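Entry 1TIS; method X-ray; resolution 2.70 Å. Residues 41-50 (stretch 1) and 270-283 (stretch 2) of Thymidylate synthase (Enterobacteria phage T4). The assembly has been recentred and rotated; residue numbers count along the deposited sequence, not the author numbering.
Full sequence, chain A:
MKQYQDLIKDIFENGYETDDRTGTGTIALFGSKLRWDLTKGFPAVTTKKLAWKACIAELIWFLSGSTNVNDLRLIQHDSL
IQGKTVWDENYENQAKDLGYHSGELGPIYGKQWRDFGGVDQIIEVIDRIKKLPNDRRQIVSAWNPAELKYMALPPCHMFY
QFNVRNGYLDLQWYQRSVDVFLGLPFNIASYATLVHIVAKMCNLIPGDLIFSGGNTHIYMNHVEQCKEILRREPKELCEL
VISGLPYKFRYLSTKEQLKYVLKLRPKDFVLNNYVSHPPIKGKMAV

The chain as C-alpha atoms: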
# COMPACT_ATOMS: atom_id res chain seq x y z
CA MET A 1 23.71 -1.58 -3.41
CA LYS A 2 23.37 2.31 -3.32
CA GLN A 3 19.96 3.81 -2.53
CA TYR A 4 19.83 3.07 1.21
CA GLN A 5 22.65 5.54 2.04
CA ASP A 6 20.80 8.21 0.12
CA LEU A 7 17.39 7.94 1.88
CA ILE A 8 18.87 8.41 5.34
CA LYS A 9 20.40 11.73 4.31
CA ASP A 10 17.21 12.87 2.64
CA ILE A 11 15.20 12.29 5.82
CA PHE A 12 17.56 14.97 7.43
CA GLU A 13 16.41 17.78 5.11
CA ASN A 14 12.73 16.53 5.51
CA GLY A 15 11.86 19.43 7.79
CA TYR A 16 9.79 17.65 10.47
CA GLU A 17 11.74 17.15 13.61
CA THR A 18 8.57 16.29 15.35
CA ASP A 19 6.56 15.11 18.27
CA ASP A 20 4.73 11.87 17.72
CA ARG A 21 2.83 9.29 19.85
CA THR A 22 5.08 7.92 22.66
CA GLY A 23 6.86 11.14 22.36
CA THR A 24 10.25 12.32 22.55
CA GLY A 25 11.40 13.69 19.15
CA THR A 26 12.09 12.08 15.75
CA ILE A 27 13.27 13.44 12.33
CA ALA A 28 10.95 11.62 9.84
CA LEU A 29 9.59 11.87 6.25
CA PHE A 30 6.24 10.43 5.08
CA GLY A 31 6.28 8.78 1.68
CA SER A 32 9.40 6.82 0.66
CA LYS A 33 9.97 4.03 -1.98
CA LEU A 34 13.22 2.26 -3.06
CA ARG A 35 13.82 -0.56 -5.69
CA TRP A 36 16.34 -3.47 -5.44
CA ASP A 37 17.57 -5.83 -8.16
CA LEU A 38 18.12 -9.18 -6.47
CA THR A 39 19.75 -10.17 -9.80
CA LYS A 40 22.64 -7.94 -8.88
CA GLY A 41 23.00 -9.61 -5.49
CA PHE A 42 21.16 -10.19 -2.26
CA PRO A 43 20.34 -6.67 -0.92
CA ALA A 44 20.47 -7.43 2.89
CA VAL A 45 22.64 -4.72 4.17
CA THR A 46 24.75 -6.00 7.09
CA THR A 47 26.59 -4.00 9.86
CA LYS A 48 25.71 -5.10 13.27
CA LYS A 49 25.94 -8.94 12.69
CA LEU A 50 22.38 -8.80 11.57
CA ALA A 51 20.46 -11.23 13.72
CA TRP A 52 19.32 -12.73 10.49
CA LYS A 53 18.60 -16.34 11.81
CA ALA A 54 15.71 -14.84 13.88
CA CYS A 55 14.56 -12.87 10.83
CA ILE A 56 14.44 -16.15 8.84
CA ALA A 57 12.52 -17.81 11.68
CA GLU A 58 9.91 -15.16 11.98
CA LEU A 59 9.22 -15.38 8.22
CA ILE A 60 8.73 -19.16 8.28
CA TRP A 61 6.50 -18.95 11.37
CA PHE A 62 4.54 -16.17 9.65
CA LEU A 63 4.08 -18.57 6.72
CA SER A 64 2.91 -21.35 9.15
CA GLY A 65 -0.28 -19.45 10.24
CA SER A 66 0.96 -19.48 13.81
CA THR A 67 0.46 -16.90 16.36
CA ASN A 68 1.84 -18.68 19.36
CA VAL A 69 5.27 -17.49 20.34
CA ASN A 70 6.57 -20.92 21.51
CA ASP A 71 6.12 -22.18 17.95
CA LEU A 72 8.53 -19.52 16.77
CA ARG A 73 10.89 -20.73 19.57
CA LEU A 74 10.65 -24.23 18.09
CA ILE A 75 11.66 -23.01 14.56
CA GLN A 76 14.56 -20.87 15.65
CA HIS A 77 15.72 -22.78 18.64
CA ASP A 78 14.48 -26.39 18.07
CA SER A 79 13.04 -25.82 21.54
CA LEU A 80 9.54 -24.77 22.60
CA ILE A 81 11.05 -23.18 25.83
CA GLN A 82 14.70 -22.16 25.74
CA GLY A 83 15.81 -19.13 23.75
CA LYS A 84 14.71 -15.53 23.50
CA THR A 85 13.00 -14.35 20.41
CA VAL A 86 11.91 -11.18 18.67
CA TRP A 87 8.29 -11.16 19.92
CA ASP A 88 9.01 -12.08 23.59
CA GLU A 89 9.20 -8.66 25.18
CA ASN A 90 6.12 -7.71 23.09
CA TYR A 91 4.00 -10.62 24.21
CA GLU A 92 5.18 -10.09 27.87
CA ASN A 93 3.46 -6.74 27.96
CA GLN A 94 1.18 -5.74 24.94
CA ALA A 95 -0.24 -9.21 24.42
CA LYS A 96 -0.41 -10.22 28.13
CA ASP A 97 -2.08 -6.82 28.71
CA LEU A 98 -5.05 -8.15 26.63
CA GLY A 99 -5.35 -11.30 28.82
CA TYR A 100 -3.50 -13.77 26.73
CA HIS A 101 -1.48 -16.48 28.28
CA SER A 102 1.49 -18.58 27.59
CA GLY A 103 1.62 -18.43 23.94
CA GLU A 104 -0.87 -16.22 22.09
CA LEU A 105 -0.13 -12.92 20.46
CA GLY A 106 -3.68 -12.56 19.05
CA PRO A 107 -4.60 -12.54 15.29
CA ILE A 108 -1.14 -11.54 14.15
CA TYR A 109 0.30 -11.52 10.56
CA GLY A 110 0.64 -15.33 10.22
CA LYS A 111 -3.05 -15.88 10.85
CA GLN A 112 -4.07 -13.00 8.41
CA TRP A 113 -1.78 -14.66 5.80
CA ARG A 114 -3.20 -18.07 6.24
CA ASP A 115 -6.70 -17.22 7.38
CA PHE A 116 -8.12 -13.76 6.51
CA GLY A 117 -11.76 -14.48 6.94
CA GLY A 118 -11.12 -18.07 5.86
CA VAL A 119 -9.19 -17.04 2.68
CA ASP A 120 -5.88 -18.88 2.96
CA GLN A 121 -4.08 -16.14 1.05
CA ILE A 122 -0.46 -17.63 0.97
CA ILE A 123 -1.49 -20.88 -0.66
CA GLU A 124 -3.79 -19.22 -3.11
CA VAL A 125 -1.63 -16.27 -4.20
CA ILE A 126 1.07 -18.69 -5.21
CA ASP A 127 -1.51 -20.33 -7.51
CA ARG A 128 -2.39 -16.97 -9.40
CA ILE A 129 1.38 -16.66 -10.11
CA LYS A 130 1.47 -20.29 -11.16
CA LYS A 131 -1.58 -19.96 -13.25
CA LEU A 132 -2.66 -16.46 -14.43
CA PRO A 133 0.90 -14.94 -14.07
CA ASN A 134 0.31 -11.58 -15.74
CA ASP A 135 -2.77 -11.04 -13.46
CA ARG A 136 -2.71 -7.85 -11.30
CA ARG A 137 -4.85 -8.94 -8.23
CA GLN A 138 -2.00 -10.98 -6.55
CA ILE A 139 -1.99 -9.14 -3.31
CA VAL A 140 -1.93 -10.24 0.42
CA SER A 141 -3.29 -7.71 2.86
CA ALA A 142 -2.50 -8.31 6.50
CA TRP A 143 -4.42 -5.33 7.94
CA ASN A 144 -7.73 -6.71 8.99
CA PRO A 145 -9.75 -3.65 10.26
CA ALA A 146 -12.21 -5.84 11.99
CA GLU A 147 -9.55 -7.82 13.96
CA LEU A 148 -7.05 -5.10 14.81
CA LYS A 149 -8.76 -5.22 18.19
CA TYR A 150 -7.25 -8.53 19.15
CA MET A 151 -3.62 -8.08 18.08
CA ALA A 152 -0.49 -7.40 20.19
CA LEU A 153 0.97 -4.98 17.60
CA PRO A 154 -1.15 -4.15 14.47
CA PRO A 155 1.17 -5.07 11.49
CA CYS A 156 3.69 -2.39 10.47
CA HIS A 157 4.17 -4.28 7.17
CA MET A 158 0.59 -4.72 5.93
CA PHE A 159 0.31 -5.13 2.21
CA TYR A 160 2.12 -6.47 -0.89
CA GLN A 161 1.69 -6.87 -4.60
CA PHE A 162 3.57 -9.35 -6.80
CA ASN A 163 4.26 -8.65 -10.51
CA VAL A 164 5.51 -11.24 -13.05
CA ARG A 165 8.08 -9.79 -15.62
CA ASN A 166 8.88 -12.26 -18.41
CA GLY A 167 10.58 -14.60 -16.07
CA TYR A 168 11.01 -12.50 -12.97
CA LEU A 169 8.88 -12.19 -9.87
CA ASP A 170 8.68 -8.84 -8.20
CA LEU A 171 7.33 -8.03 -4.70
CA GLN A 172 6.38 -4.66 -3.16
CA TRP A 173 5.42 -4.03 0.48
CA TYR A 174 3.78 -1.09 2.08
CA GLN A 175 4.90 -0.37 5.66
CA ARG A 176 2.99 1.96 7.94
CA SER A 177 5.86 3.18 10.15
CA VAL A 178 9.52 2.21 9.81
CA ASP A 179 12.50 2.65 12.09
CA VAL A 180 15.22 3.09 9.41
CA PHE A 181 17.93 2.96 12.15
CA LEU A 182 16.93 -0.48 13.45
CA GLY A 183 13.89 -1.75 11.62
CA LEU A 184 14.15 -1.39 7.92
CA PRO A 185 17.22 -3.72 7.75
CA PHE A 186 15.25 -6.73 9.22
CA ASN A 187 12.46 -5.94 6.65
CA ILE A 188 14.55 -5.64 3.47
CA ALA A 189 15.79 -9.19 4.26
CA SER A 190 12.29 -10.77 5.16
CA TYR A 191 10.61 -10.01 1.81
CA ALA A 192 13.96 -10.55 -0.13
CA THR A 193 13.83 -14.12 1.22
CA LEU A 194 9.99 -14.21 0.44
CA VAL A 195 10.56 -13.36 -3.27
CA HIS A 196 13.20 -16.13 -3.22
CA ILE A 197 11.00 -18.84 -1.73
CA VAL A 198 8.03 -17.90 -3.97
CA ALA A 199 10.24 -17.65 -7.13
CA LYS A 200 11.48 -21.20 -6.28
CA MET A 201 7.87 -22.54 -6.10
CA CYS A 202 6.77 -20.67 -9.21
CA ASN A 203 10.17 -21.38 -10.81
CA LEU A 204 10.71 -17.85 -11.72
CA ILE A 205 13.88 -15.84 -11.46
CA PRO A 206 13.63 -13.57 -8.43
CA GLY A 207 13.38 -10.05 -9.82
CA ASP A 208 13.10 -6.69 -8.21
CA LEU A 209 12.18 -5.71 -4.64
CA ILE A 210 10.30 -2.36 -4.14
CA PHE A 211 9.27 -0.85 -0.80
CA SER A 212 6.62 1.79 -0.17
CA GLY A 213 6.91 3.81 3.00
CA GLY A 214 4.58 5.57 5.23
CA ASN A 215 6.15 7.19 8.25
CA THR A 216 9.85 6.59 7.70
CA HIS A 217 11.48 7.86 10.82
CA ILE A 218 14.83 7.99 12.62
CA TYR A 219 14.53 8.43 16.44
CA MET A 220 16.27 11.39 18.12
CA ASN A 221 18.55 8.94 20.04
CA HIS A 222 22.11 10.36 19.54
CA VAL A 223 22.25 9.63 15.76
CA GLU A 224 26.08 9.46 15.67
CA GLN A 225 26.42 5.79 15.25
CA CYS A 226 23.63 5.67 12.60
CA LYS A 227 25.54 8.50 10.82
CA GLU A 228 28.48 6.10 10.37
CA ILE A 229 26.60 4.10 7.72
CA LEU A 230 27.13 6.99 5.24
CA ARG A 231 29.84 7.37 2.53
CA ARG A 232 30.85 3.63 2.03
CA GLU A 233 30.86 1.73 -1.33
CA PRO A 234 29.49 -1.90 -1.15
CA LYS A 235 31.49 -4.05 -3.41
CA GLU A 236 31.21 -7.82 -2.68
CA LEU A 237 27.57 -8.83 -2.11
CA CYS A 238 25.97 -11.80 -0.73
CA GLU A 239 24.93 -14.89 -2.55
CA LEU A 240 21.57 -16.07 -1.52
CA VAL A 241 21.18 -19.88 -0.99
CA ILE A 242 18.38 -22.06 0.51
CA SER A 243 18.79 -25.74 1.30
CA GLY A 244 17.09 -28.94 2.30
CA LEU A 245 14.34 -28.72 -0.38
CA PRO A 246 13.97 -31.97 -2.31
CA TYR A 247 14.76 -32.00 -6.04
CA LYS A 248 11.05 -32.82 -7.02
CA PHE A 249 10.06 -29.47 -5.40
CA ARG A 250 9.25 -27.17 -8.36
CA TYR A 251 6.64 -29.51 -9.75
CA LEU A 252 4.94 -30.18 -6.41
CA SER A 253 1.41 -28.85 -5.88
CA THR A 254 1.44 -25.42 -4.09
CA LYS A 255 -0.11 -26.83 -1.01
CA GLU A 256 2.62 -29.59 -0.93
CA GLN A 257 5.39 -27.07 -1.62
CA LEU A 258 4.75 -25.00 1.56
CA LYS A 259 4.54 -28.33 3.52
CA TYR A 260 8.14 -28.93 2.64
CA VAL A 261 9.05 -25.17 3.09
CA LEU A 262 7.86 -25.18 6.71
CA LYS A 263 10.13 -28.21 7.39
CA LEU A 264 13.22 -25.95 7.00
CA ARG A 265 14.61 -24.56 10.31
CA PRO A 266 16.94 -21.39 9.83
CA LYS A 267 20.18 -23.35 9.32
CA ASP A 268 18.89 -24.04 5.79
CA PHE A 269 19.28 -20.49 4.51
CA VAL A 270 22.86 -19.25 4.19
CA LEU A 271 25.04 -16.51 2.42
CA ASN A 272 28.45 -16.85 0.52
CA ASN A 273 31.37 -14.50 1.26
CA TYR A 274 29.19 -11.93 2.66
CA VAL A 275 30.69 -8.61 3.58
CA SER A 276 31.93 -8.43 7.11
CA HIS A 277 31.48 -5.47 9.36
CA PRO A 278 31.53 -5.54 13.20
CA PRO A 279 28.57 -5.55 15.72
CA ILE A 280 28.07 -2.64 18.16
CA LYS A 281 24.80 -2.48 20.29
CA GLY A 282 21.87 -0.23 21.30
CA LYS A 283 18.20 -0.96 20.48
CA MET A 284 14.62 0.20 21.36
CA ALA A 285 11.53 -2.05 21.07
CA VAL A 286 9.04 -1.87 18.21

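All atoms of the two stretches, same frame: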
# COMPACT_ATOMS: atom_id res chain seq x y z
N GLY A 41 22.61 -9.27 -6.84
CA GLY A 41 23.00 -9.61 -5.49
C GLY A 41 21.87 -9.54 -4.48
O GLY A 41 20.79 -8.99 -4.71
N PHE A 42 22.15 -10.12 -3.32
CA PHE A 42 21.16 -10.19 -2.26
C PHE A 42 21.15 -8.91 -1.45
O PHE A 42 22.05 -8.77 -0.62
CB PHE A 42 21.52 -11.40 -1.42
CG PHE A 42 20.66 -11.66 -0.21
CD1 PHE A 42 19.40 -12.21 -0.36
CD2 PHE A 42 21.16 -11.35 1.02
CE1 PHE A 42 18.63 -12.46 0.75
CE2 PHE A 42 20.40 -11.60 2.13
CZ PHE A 42 19.14 -12.15 1.99
N PRO A 43 20.19 -7.99 -1.50
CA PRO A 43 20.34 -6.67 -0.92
C PRO A 43 20.54 -6.61 0.59
O PRO A 43 20.88 -5.51 1.03
CB PRO A 43 19.10 -5.97 -1.38
CG PRO A 43 18.04 -7.04 -1.24
CD PRO A 43 18.79 -8.22 -1.85
N ALA A 44 20.44 -7.65 1.44
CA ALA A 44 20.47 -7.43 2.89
C ALA A 44 21.77 -6.91 3.48
O ALA A 44 22.78 -7.58 3.74
CB ALA A 44 20.15 -8.68 3.68
N VAL A 45 21.62 -5.61 3.66
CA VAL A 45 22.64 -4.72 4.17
C VAL A 45 22.95 -5.17 5.60
O VAL A 45 22.07 -5.27 6.46
CB VAL A 45 22.11 -3.25 4.14
CG1 VAL A 45 23.35 -2.37 3.96
CG2 VAL A 45 21.10 -2.93 3.02
N THR A 46 24.22 -5.53 5.81
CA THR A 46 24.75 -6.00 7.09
C THR A 46 25.05 -4.83 8.05
O THR A 46 24.39 -3.80 7.99
CB THR A 46 26.00 -6.87 6.73
OG1 THR A 46 26.37 -7.54 7.93
CG2 THR A 46 27.19 -6.08 6.15
N THR A 47 26.12 -4.95 8.86
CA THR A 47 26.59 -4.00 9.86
C THR A 47 25.56 -3.99 10.99
O THR A 47 24.37 -3.66 10.91
CB THR A 47 26.82 -2.60 9.24
OG1 THR A 47 27.62 -2.82 8.06
CG2 THR A 47 27.55 -1.64 10.18
N LYS A 48 26.24 -4.50 12.05
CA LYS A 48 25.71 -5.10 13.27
C LYS A 48 25.61 -6.52 12.70
O LYS A 48 25.09 -6.69 11.58
CB LYS A 48 24.29 -4.64 13.73
CG LYS A 48 24.15 -3.23 14.32
CD LYS A 48 22.78 -2.99 15.00
CE LYS A 48 22.65 -1.67 15.80
NZ LYS A 48 22.35 -0.51 14.96
N LYS A 49 26.14 -7.62 13.29
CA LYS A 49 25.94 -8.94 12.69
C LYS A 49 24.43 -9.06 12.84
O LYS A 49 23.87 -9.09 13.95
CB LYS A 49 26.59 -10.11 13.45
CG LYS A 49 26.20 -11.45 12.78
CD LYS A 49 27.04 -12.63 13.26
CE LYS A 49 26.61 -13.94 12.58
NZ LYS A 49 27.64 -14.95 12.77
N LEU A 50 23.82 -8.84 11.70
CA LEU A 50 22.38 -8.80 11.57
C LEU A 50 21.87 -10.07 12.20
O LEU A 50 22.38 -11.14 11.85
CB LEU A 50 22.10 -8.73 10.08
CG LEU A 50 20.73 -8.92 9.51
CD1 LEU A 50 19.75 -7.83 9.93
CD2 LEU A 50 20.92 -8.94 8.01
N VAL A 270 21.51 -19.70 3.87
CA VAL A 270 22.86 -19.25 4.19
C VAL A 270 23.47 -18.30 3.12
O VAL A 270 22.98 -18.27 1.98
CB VAL A 270 23.54 -20.64 4.43
CG1 VAL A 270 23.64 -21.47 3.14
CG2 VAL A 270 24.81 -20.35 5.21
N LEU A 271 24.48 -17.45 3.40
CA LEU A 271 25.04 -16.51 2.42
C LEU A 271 26.55 -16.67 2.09
O LEU A 271 27.38 -16.80 3.01
CB LEU A 271 24.81 -15.08 2.90
CG LEU A 271 23.46 -14.67 3.44
CD1 LEU A 271 23.38 -13.16 3.56
CD2 LEU A 271 22.38 -15.09 2.49
N ASN A 272 27.02 -16.67 0.82
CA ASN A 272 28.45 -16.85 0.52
C ASN A 272 29.16 -15.51 0.55
O ASN A 272 28.57 -14.51 0.13
CB ASN A 272 28.73 -17.46 -0.87
CG ASN A 272 30.23 -17.56 -1.24
OD1 ASN A 272 30.73 -16.81 -2.07
ND2 ASN A 272 31.09 -18.42 -0.68
N ASN A 273 30.38 -15.57 1.09
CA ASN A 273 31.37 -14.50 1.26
C ASN A 273 30.90 -13.05 1.25
O ASN A 273 31.38 -12.09 0.65
CB ASN A 273 32.48 -14.70 0.21
CG ASN A 273 33.25 -15.99 0.47
OD1 ASN A 273 33.37 -16.48 1.60
ND2 ASN A 273 33.74 -16.67 -0.56
N TYR A 274 30.00 -13.03 2.23
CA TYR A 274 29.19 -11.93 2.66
C TYR A 274 30.03 -11.03 3.55
O TYR A 274 30.71 -11.47 4.50
CB TYR A 274 28.02 -12.68 3.27
CG TYR A 274 27.30 -12.32 4.55
CD1 TYR A 274 26.50 -11.21 4.64
CD2 TYR A 274 27.32 -13.25 5.57
CE1 TYR A 274 25.68 -11.03 5.75
CE2 TYR A 274 26.50 -13.08 6.68
CZ TYR A 274 25.68 -11.97 6.76
OH TYR A 274 24.80 -11.83 7.83
N VAL A 275 30.02 -9.79 3.03
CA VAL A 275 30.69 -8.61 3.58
C VAL A 275 30.75 -8.64 5.09
O VAL A 275 29.69 -8.72 5.73
CB VAL A 275 29.97 -7.25 3.27
CG1 VAL A 275 30.89 -6.11 3.71
CG2 VAL A 275 29.63 -7.11 1.80
N SER A 276 31.93 -8.55 5.68
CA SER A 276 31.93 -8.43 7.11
C SER A 276 32.00 -6.95 7.44
O SER A 276 32.34 -6.08 6.62
CB SER A 276 33.11 -9.14 7.76
OG SER A 276 32.72 -9.44 9.11
N HIS A 277 31.53 -6.73 8.65
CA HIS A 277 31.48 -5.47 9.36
C HIS A 277 31.29 -5.92 10.80
O HIS A 277 30.73 -6.99 11.05
CB HIS A 277 30.31 -4.62 8.90
CG HIS A 277 30.76 -3.76 7.74
ND1 HIS A 277 30.82 -4.11 6.46
CD2 HIS A 277 31.29 -2.50 7.86
CE1 HIS A 277 31.37 -3.12 5.81
NE2 HIS A 277 31.65 -2.15 6.66
N PRO A 278 31.83 -5.23 11.80
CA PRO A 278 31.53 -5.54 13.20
C PRO A 278 30.11 -5.29 13.76
O PRO A 278 29.26 -4.66 13.11
CB PRO A 278 32.65 -4.77 13.92
CG PRO A 278 33.11 -3.69 12.98
CD PRO A 278 33.04 -4.42 11.66
N PRO A 279 29.78 -5.84 14.94
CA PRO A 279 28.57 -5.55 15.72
C PRO A 279 28.70 -4.74 17.00
O PRO A 279 29.32 -5.18 17.98
CB PRO A 279 27.98 -6.91 15.99
CG PRO A 279 29.05 -7.90 15.55
CD PRO A 279 30.33 -7.10 15.45
N ILE A 280 28.14 -3.52 16.97
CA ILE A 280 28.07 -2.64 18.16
C ILE A 280 26.70 -3.00 18.77
O ILE A 280 26.13 -4.04 18.40
CB ILE A 280 28.13 -1.09 17.75
CG1 ILE A 280 29.13 -0.81 16.61
CG2 ILE A 280 28.55 -0.27 18.99
CD1 ILE A 280 30.67 -0.84 16.88
N LYS A 281 26.08 -2.19 19.65
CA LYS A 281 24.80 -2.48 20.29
C LYS A 281 23.92 -1.23 20.43
O LYS A 281 24.27 -0.16 19.91
CB LYS A 281 25.03 -3.06 21.68
N GLY A 282 22.81 -1.33 21.17
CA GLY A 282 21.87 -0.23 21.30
C GLY A 282 20.61 -0.53 20.48
O GLY A 282 20.71 -0.74 19.27
N LYS A 283 19.44 -0.55 21.12
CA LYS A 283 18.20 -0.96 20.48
C LYS A 283 17.03 -0.29 21.22
O LYS A 283 17.24 0.32 22.27
CB LYS A 283 18.14 -2.49 20.56
CG LYS A 283 17.44 -3.29 19.46
CD LYS A 283 17.70 -4.75 19.80
CE LYS A 283 17.01 -5.73 18.87
NZ LYS A 283 17.05 -7.09 19.42

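Stretch 2 runs alongside stretch 1 in the same sense, its early residues near Phe 42 and its later ones near Lys 48, and the pair buries 559 Å² in total, mostly through van der Waals packing between two irregular segments. The first anchor is Leu 271. Its CA-to-CB bond points toward stretch 1, and the side chain (chi1 m, chi2 t) meets the buried aromatic ring of Phe 42, with CD1 of Leu 271 3.7 Å from CE2 of Phe 42 and CD2 lying over one face of the ring. A branched aliphatic residue suits this place, since it offers two methyl groups to a flat apolar surface.

Asn 272 and Asn 273 are exposed and make no contact with stretch 1, and the chain returns with Tyr 274, whose ring lies obliquely beside Thr 46 (CE1 of Tyr 274 to OG1 of Thr 46, 4.2 Å). The CA-to-CB bond of Thr 46 points toward stretch 2, and its methyl CG2 packs 3.7 Å from the carbonyl O of Val 275 and 4.2 Å from CB of that residue. The CA-to-CB bond of Ser 276 points away, whereas that of His 277 points toward stretch 1, and the imidazole fits against both threonines: its CG is 3.3 Å from OG1 of Thr 47 and its ND1 4.1 Å from CG2 of Thr 46.

The one hydrogen bond across the stretches follows, from N of Lys 48 to O of Pro 278 (3.2 Å, N-H...O angle 146°). It joins backbone atoms of both residues, and the CA-to-CB bond of Pro 278 points away from stretch 1. CA of Lys 48 lies 3.8 Å from CA of Pro 279. Finally, the Lys 48 side chain brings CE within 4.1 Å of O of Gly 282, where phi/psi of 106/122 would jam a CB against the carbonyl O of Lys 281, which calls for glycine.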